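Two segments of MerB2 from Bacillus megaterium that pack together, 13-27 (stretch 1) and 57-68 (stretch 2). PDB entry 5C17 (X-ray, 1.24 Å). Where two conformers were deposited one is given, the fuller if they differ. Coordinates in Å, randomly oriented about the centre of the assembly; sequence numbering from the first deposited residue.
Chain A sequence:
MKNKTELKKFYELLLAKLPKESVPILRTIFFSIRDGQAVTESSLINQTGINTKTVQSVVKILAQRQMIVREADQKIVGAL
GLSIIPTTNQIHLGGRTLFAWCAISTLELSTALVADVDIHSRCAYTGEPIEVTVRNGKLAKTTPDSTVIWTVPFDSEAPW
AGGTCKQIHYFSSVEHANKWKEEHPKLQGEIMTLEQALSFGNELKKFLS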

ATOM      1  N   LEU A  13     -13.380  10.281  -4.332  1.00 12.95           N
ATOM      2  CA  LEU A  13     -12.994  10.981  -5.558  1.00 13.67           C
ATOM      3  C   LEU A  13     -12.325  10.010  -6.540  1.00 12.95           C
ATOM      4  O   LEU A  13     -12.616   9.994  -7.736  1.00 14.18           O
ATOM      5  N   LEU A  14     -11.443   9.168  -6.031  1.00 12.84           N
ATOM      6  CA  LEU A  14     -10.783   8.177  -6.877  1.00 13.49           C
ATOM      7  C   LEU A  14     -11.802   7.210  -7.510  1.00 13.47           C
ATOM      8  O   LEU A  14     -11.723   6.918  -8.701  1.00 14.42           O
ATOM      9  N   LEU A  15     -12.752   6.701  -6.730  1.00 13.11           N
ATOM     10  CA  LEU A  15     -13.772   5.819  -7.298  1.00 14.88           C
ATOM     11  C   LEU A  15     -14.567   6.512  -8.405  1.00 14.91           C
ATOM     12  O   LEU A  15     -14.910   5.890  -9.418  1.00 16.16           O
ATOM     13  N   ALA A  16     -14.859   7.798  -8.220  1.00 14.43           N
ATOM     14  CA  ALA A  16     -15.578   8.564  -9.227  1.00 15.63           C
ATOM     15  C   ALA A  16     -14.781   8.649 -10.535  1.00 15.71           C
ATOM     16  O   ALA A  16     -15.364   8.674 -11.626  1.00 18.66           O
ATOM     17  N   LYS A  17     -13.455   8.706 -10.417  1.00 14.40           N
ATOM     18  CA  LYS A  17     -12.560   8.849 -11.572  1.00 15.21           C
ATOM     19  C   LYS A  17     -12.291   7.542 -12.314  1.00 15.42           C
ATOM     20  O   LYS A  17     -11.959   7.551 -13.496  1.00 17.09           O
ATOM     21  N   LEU A  18     -12.362   6.428 -11.604  1.00 13.30           N
ATOM     22  CA  LEU A  18     -12.004   5.146 -12.183  1.00 12.09           C
ATOM     23  C   LEU A  18     -13.134   4.563 -13.020  1.00 13.25           C
ATOM     24  O   LEU A  18     -14.304   4.833 -12.764  1.00 14.72           O
ATOM     25  N   PRO A  19     -12.791   3.740 -14.022  1.00 14.44           N
ATOM     26  CA  PRO A  19     -13.813   3.028 -14.797  1.00 16.50           C
ATOM     27  C   PRO A  19     -14.732   2.160 -13.936  1.00 17.05           C
ATOM     28  O   PRO A  19     -14.311   1.687 -12.890  1.00 15.64           O
ATOM     29  N   LYS A  20     -15.948   1.903 -14.401  1.00 20.46           N
ATOM     30  CA  LYS A  20     -16.953   1.168 -13.603  1.00 22.84           C
ATOM     31  C   LYS A  20     -16.544  -0.243 -13.132  1.00 20.20           C
ATOM     32  O   LYS A  20     -16.977  -0.687 -12.057  1.00 21.19           O
ATOM     33  N   GLU A  21     -15.751  -0.950 -13.935  1.00 15.11           N
ATOM     34  CA  GLU A  21     -15.331  -2.322 -13.608  1.00 14.13           C
ATOM     35  C   GLU A  21     -14.030  -2.345 -12.801  1.00 11.89           C
ATOM     36  O   GLU A  21     -13.442  -3.401 -12.576  1.00 11.91           O
ATOM     37  N   SER A  22     -13.617  -1.189 -12.295  1.00 10.94           N
ATOM     38  CA  SER A  22     -12.363  -1.135 -11.555  1.00 10.63           C
ATOM     39  C   SER A  22     -12.381  -1.966 -10.277  1.00  9.20           C
ATOM     40  O   SER A  22     -11.390  -2.627  -9.956  1.00 10.00           O
ATOM     41  N   VAL A  23     -13.467  -1.913  -9.510  1.00  9.95           N
ATOM     42  CA  VAL A  23     -13.474  -2.613  -8.227  1.00 10.24           C
ATOM     43  C   VAL A  23     -13.476  -4.138  -8.397  1.00  8.58           C
ATOM     44  O   VAL A  23     -12.685  -4.823  -7.758  1.00  9.30           O
ATOM     45  N   PRO A  24     -14.333  -4.695  -9.280  1.00  9.00           N
ATOM     46  CA  PRO A  24     -14.229  -6.148  -9.492  1.00  9.64           C
ATOM     47  C   PRO A  24     -12.818  -6.605  -9.901  1.00  8.67           C
ATOM     48  O   PRO A  24     -12.306  -7.619  -9.403  1.00  9.65           O
ATOM     49  N   ILE A  25     -12.180  -5.844 -10.779  1.00  8.96           N
ATOM     50  CA  ILE A  25     -10.843  -6.178 -11.253  1.00  9.02           C
ATOM     51  C   ILE A  25      -9.785  -6.009 -10.152  1.00  8.85           C
ATOM     52  O   ILE A  25      -8.972  -6.901  -9.928  1.00  9.49           O
ATOM     53  N   LEU A  26      -9.838  -4.890  -9.436  1.00  9.21           N
ATOM     54  CA  LEU A  26      -8.909  -4.651  -8.336  1.00  9.17           C
ATOM     55  C   LEU A  26      -9.049  -5.704  -7.253  1.00  8.04           C
ATOM     56  O   LEU A  26      -8.045  -6.191  -6.739  1.00  9.03           O
ATOM     57  N   ARG A  27     -10.284  -6.067  -6.885  1.00  8.45           N
ATOM     58  CA  ARG A  27     -10.462  -7.120  -5.880  1.00  8.99           C
ATOM     59  C   ARG A  27      -9.798  -8.407  -6.331  1.00  9.10           C
ATOM     60  O   ARG A  27      -9.083  -9.075  -5.578  1.00  9.36           O
ATOM     61  N   SER A  57      -8.621  -2.358 -21.062  1.00 11.91           N
ATOM     62  CA  SER A  57      -8.600  -0.914 -20.860  0.76 12.54           C
ATOM     63  C   SER A  57      -8.534  -0.537 -19.391  1.00 11.44           C
ATOM     64  O   SER A  57      -7.833   0.416 -19.029  1.00 11.79           O
ATOM     65  N   VAL A  58      -9.219  -1.292 -18.539  1.00 10.98           N
ATOM     66  CA  VAL A  58      -9.173  -1.014 -17.110  1.00 10.36           C
ATOM     67  C   VAL A  58      -7.776  -1.309 -16.566  1.00  9.92           C
ATOM     68  O   VAL A  58      -7.206  -0.505 -15.828  1.00 10.43           O
ATOM     69  N   VAL A  59      -7.214  -2.455 -16.923  1.00 10.17           N
ATOM     70  CA  VAL A  59      -5.853  -2.784 -16.487  1.00 10.89           C
ATOM     71  C   VAL A  59      -4.847  -1.709 -16.945  1.00  9.83           C
ATOM     72  O   VAL A  59      -3.971  -1.296 -16.167  1.00 10.24           O
ATOM     73  N   LYS A  60      -4.986  -1.213 -18.178  1.00 10.56           N
ATOM     74  CA  LYS A  60      -4.114  -0.145 -18.671  1.00 11.38           C
ATOM     75  C   LYS A  60      -4.184   1.086 -17.765  1.00 10.54           C
ATOM     76  O   LYS A  60      -3.154   1.650 -17.401  1.00 11.44           O
ATOM     77  N   ILE A  61      -5.394   1.492 -17.395  1.00  9.92           N
ATOM     78  CA  ILE A  61      -5.575   2.666 -16.534  1.00 10.26           C
ATOM     79  C   ILE A  61      -4.971   2.424 -15.161  1.00  9.44           C
ATOM     80  O   ILE A  61      -4.269   3.295 -14.615  1.00  9.54           O
ATOM     81  N   LEU A  62      -5.246   1.262 -14.574  1.00  9.17           N
ATOM     82  CA  LEU A  62      -4.722   0.962 -13.235  1.00  8.79           C
ATOM     83  C   LEU A  62      -3.197   0.943 -13.238  1.00  8.74           C
ATOM     84  O   LEU A  62      -2.566   1.395 -12.291  1.00  9.48           O
ATOM     85  N   ALA A  63      -2.609   0.441 -14.317  1.00  8.91           N
ATOM     86  CA  ALA A  63      -1.158   0.417 -14.437  1.00  9.97           C
ATOM     87  C   ALA A  63      -0.575   1.831 -14.632  1.00 10.08           C
ATOM     88  O   ALA A  63       0.463   2.168 -14.052  1.00 10.97           O
ATOM     89  N   GLN A  64      -1.247   2.657 -15.431  0.55 10.41           N
ATOM     90  CA  GLN A  64      -0.828   4.046 -15.620  0.55 11.50           C
ATOM     91  C   GLN A  64      -0.820   4.788 -14.282  0.55 10.36           C
ATOM     92  O   GLN A  64       0.099   5.560 -13.994  0.55 11.73           O
ATOM     93  N   ARG A  65      -1.831   4.523 -13.454  1.00  9.79           N
ATOM     94  CA  ARG A  65      -1.954   5.147 -12.134  1.00  9.84           C
ATOM     95  C   ARG A  65      -1.048   4.471 -11.100  1.00  9.60           C
ATOM     96  O   ARG A  65      -0.983   4.892  -9.956  1.00 10.59           O
ATOM     97  N   GLN A  66      -0.333   3.443 -11.528  1.00  9.37           N
ATOM     98  CA  GLN A  66       0.538   2.650 -10.660  1.00  9.83           C
ATOM     99  C   GLN A  66      -0.200   2.175  -9.406  1.00  8.59           C
ATOM    100  O   GLN A  66       0.375   2.061  -8.329  1.00  9.68           O
ATOM    101  N   MET A  67      -1.483   1.873  -9.597  1.00  8.53           N
ATOM    102  CA  MET A  67      -2.292   1.194  -8.592  1.00  8.25           C
ATOM    103  C   MET A  67      -2.131  -0.310  -8.643  1.00  8.48           C
ATOM    104  O   MET A  67      -2.496  -1.010  -7.694  1.00  8.88           O
ATOM    105  N   ILE A  68      -1.586  -0.781  -9.758  1.00  9.32           N
ATOM    106  CA  ILE A  68      -1.065  -2.136  -9.902  1.00  9.74           C
ATOM    107  C   ILE A  68       0.319  -2.007 -10.514  1.00 10.30           C
ATOM    108  O   ILE A  68       0.637  -0.988 -11.145  1.00 11.36           O
TER

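The two stretches meet in an almost wholly apolar contact, in which branched aliphatic side chains interlock without a direct hydrogen bond and a single arginine and one water supply the polar margin. Helix 22-27 crosses helix 57-64 at 72°, their axes 10.4 Å apart at closest approach, a spacing that leaves room for side chains from both helices.

Val-58 points toward stretch 1 where the backbones come near each other. In its t rotamer its CG1 lies 3.7 Å from Ile-25 CD1, while its CG2 lies 3.9 Å from Pro-19 CB; a beta-branched residue can thus serve two neighbours at once. The compact ring of Pro-19 also receives Ile-61 (m, t), with Pro-19 CG 3.6 Å from Ile-61 CD1. Ser-22 (m) lies close to this apolar patch, but its hydroxyl is satisfied within its own turn, Ser-22 OG donating to Pro-19 O at 2.8 Å.

Deeper in, Leu-62 and Leu-26, both m, t, leave their backbones sideways and bring their ends inward, so that Leu-26 CD2 rests 3.8 Å from Leu-62 CD1. Met-67 (m, t, p) points toward stretch 1, and its flexible, unbranched chain carries the terminal methyl among three leucines: Met-67 CE is 3.9 Å from Leu-14 CD2, 4.0 Å from Leu-18 CD1 and 4.1 Å from Leu-26 CD1.

Arg-65 (m, t, t) suits the border because its long chain can pack against aliphatic groups yet keep its charged end among polar partners. Leu-14 CD1 covers one face of the guanidinium, 3.8 Å from Arg-65 NH1, and Leu-18 CD2 approaches Arg-65 NE to 3.7 Å. Water 1 bridges the stretches, accepting from Arg-65 NE at 2.9 Å and donating to Lys-17 O at 3.2 Å.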

ATOM      1  CB  LEU A  13     -12.067  12.156  -5.247  1.00 14.78           C
ATOM      2  CG  LEU A  13     -11.526  12.932  -6.450  1.00 16.96           C
ATOM      3  CD1 LEU A  13     -12.639  13.480  -7.326  1.00 18.38           C
ATOM      4  CD2 LEU A  13     -10.628  14.058  -5.956  1.00 17.95           C
ATOM      5  CB  LEU A  14      -9.740   7.407  -6.063  1.00 14.34           C
ATOM      6  CG  LEU A  14      -8.893   6.389  -6.812  1.00 14.69           C
ATOM      7  CD1 LEU A  14      -8.162   6.982  -7.990  1.00 15.24           C
ATOM      8  CD2 LEU A  14      -7.920   5.785  -5.827  1.00 16.32           C
ATOM      9  CB  LEU A  15     -14.727   5.337  -6.208  1.00 15.71           C
ATOM     10  CG  LEU A  15     -14.208   4.223  -5.310  1.00 16.11           C
ATOM     11  CD1 LEU A  15     -15.079   4.039  -4.079  1.00 18.13           C
ATOM     12  CD2 LEU A  15     -14.117   2.911  -6.094  1.00 15.46           C
ATOM     13  CB  ALA A  16     -15.881   9.961  -8.701  1.00 16.11           C
ATOM     14  CB  LYS A  17     -11.206   9.419 -11.118  1.00 16.45           C
ATOM     15  CG  LYS A  17     -11.238  10.856 -10.694  1.00 17.47           C
ATOM     16  CD  LYS A  17      -9.938  11.249  -9.968  1.00 18.05           C
ATOM     17  CE  LYS A  17      -9.836  12.742  -9.813  1.00 19.15           C
ATOM     18  NZ  LYS A  17      -9.495  13.396 -11.100  1.00 20.91           N
ATOM     19  CB  LEU A  18     -11.642   4.162 -11.080  1.00 11.89           C
ATOM     20  CG  LEU A  18     -10.334   4.461 -10.362  1.00 13.36           C
ATOM     21  CD1 LEU A  18     -10.161   3.531  -9.180  1.00 14.76           C
ATOM     22  CD2 LEU A  18      -9.136   4.338 -11.313  1.00 15.62           C
ATOM     23  CB  PRO A  19     -12.993   2.111 -15.695  1.00 17.88           C
ATOM     24  CG  PRO A  19     -11.660   2.687 -15.750  1.00 17.58           C
ATOM     25  CD  PRO A  19     -11.432   3.445 -14.499  1.00 15.33           C
ATOM     26  CB  LYS A  20     -18.287   1.075 -14.366  1.00 28.15           C
ATOM     27  CG  LYS A  20     -19.042   2.398 -14.458  1.00 32.57           C
ATOM     28  CD  LYS A  20     -20.378   2.244 -15.177  1.00 35.63           C
ATOM     29  CE  LYS A  20     -20.926   3.590 -15.628  1.00 37.77           C
ATOM     30  NZ  LYS A  20     -22.248   3.920 -15.013  1.00 39.57           N
ATOM     31  CB  GLU A  21     -15.180  -3.174 -14.867  1.00 16.39           C
ATOM     32  CG  GLU A  21     -16.479  -3.369 -15.674  1.00 19.26           C
ATOM     33  CD  GLU A  21     -17.580  -4.212 -14.978  1.00 23.22           C
ATOM     34  OE1 GLU A  21     -17.418  -4.689 -13.832  1.00 22.86           O
ATOM     35  OE2 GLU A  21     -18.647  -4.397 -15.604  1.00 26.44           O
ATOM     36  CB  SER A  22     -11.994   0.299 -11.219  1.00 11.34           C
ATOM     37  OG  SER A  22     -11.652   1.021 -12.389  1.00 11.85           O
ATOM     38  CB  VAL A  23     -14.582  -2.110  -7.265  1.00 10.70           C
ATOM     39  CG1 VAL A  23     -14.661  -2.998  -6.025  1.00 11.70           C
ATOM     40  CG2 VAL A  23     -14.277  -0.691  -6.848  1.00 12.61           C
ATOM     41  CB  PRO A  24     -15.257  -6.410 -10.610  1.00 10.04           C
ATOM     42  CG  PRO A  24     -16.289  -5.336 -10.395  1.00 10.88           C
ATOM     43  CD  PRO A  24     -15.490  -4.116  -9.976  1.00 10.47           C
ATOM     44  CB  ILE A  25     -10.517  -5.397 -12.550  1.00  9.81           C
ATOM     45  CG1 ILE A  25     -11.340  -5.973 -13.707  1.00 10.71           C
ATOM     46  CG2 ILE A  25      -9.018  -5.442 -12.865  1.00 10.87           C
ATOM     47  CD1 ILE A  25     -11.394  -5.103 -14.933  1.00 12.66           C
ATOM     48  CB  LEU A  26      -9.084  -3.262  -7.729  1.00  8.75           C
ATOM     49  CG  LEU A  26      -8.429  -2.134  -8.518  1.00  9.36           C
ATOM     50  CD1 LEU A  26      -8.934  -0.794  -8.023  1.00 10.47           C
ATOM     51  CD2 LEU A  26      -6.894  -2.192  -8.438  1.00  9.74           C
ATOM     52  CB  ARG A  27     -11.941  -7.401  -5.633  1.00  9.03           C
ATOM     53  CG  ARG A  27     -12.674  -6.298  -4.879  1.00  9.54           C
ATOM     54  CD  ARG A  27     -14.172  -6.636  -4.715  1.00 10.34           C
ATOM     55  NE  ARG A  27     -14.353  -7.854  -3.942  1.00 10.62           N
ATOM     56  CZ  ARG A  27     -14.338  -7.908  -2.623  1.00 11.31           C
ATOM     57  NH1 ARG A  27     -14.202  -6.806  -1.895  1.00 11.44           N
ATOM     58  NH2 ARG A  27     -14.435  -9.078  -2.031  1.00 13.95           N
ATOM     59  CB  SER A  57      -9.782  -0.246 -21.558  0.76 14.40           C
ATOM     60  OG  SER A  57     -11.014  -0.658 -21.013  0.76 14.98           O
ATOM     61  CB  VAL A  58     -10.222  -1.824 -16.348  1.00 10.96           C
ATOM     62  CG1 VAL A  58     -10.029  -1.670 -14.849  1.00 11.99           C
ATOM     63  CG2 VAL A  58     -11.634  -1.372 -16.755  1.00 12.96           C
ATOM     64  CB  VAL A  59      -5.441  -4.181 -16.956  1.00 11.90           C
ATOM     65  CG1 VAL A  59      -3.945  -4.425 -16.785  1.00 13.70           C
ATOM     66  CG2 VAL A  59      -6.255  -5.249 -16.197  1.00 12.55           C
ATOM     67  CB  LYS A  60      -4.477   0.234 -20.110  1.00 14.59           C
ATOM     68  CG  LYS A  60      -3.626   1.343 -20.702  1.00 18.58           C
ATOM     69  CD  LYS A  60      -3.959   1.626 -22.162  1.00 22.03           C
ATOM     70  CE  LYS A  60      -3.019   2.673 -22.740  1.00 25.99           C
ATOM     71  NZ  LYS A  60      -3.173   2.799 -24.215  1.00 28.47           N
ATOM     72  CB  ILE A  61      -7.065   3.046 -16.422  1.00 11.35           C
ATOM     73  CG1 ILE A  61      -7.510   3.722 -17.711  1.00 13.99           C
ATOM     74  CG2 ILE A  61      -7.303   3.998 -15.236  1.00 11.91           C
ATOM     75  CD1 ILE A  61      -9.010   3.779 -17.893  1.00 16.79           C
ATOM     76  CB  LEU A  62      -5.277  -0.365 -12.714  1.00  8.72           C
ATOM     77  CG  LEU A  62      -6.784  -0.425 -12.515  1.00 10.16           C
ATOM     78  CD1 LEU A  62      -7.198  -1.856 -12.193  1.00 10.57           C
ATOM     79  CD2 LEU A  62      -7.245   0.545 -11.465  1.00 11.24           C
ATOM     80  CB  ALA A  63      -0.722  -0.521 -15.544  1.00 11.36           C
ATOM     81  CB  GLN A  64      -1.742   4.775 -16.620  0.55 13.93           C
ATOM     82  CG  GLN A  64      -1.561   4.348 -18.077  0.55 16.42           C
ATOM     83  CD  GLN A  64      -2.589   4.957 -19.042  0.55 18.43           C
ATOM     84  OE1 GLN A  64      -3.761   5.172 -18.693  0.55 19.15           O
ATOM     85  NE2 GLN A  64      -2.146   5.225 -20.270  0.55 20.25           N
ATOM     86  CB  ARG A  65      -3.408   5.077 -11.657  1.00 10.87           C
ATOM     87  CG  ARG A  65      -4.345   5.979 -12.425  1.00 10.75           C
ATOM     88  CD  ARG A  65      -5.775   5.857 -11.924  1.00 12.21           C
ATOM     89  NE  ARG A  65      -6.656   6.890 -12.455  1.00 14.85           N
ATOM     90  CZ  ARG A  65      -6.781   8.095 -11.926  1.00 16.97           C
ATOM     91  NH1 ARG A  65      -6.085   8.419 -10.849  1.00 18.40           N
ATOM     92  NH2 ARG A  65      -7.606   8.977 -12.477  1.00 18.91           N
ATOM     93  CB  GLN A  66       1.814   3.415 -10.321  1.00 11.34           C
ATOM     94  CG  GLN A  66       2.590   3.812 -11.550  1.00 12.36           C
ATOM     95  CD  GLN A  66       3.899   4.513 -11.234  1.00 15.73           C
ATOM     96  OE1 GLN A  66       4.095   5.038 -10.150  1.00 17.26           O
ATOM     97  NE2 GLN A  66       4.801   4.519 -12.197  1.00 19.23           N
ATOM     98  CB  MET A  67      -3.759   1.574  -8.752  1.00  9.06           C
ATOM     99  CG  MET A  67      -4.026   3.012  -8.348  1.00 10.11           C
ATOM    100  SD  MET A  67      -5.693   3.572  -8.712  1.00 12.36           S
ATOM    101  CE  MET A  67      -6.608   2.515  -7.601  1.00 13.91           C
ATOM    102  CB  ILE A  68      -1.966  -3.047 -10.775  1.00 10.56           C
ATOM    103  CG1 ILE A  68      -2.015  -2.549 -12.227  1.00 10.77           C
ATOM    104  CG2 ILE A  68      -3.368  -3.135 -10.182  1.00 11.17           C
ATOM    105  CD1 ILE A  68      -2.793  -3.454 -13.153  1.00 12.77           C
TER
HETATM  106  O   HOH W   1      -8.859   7.068 -14.294  1.00 30.51           O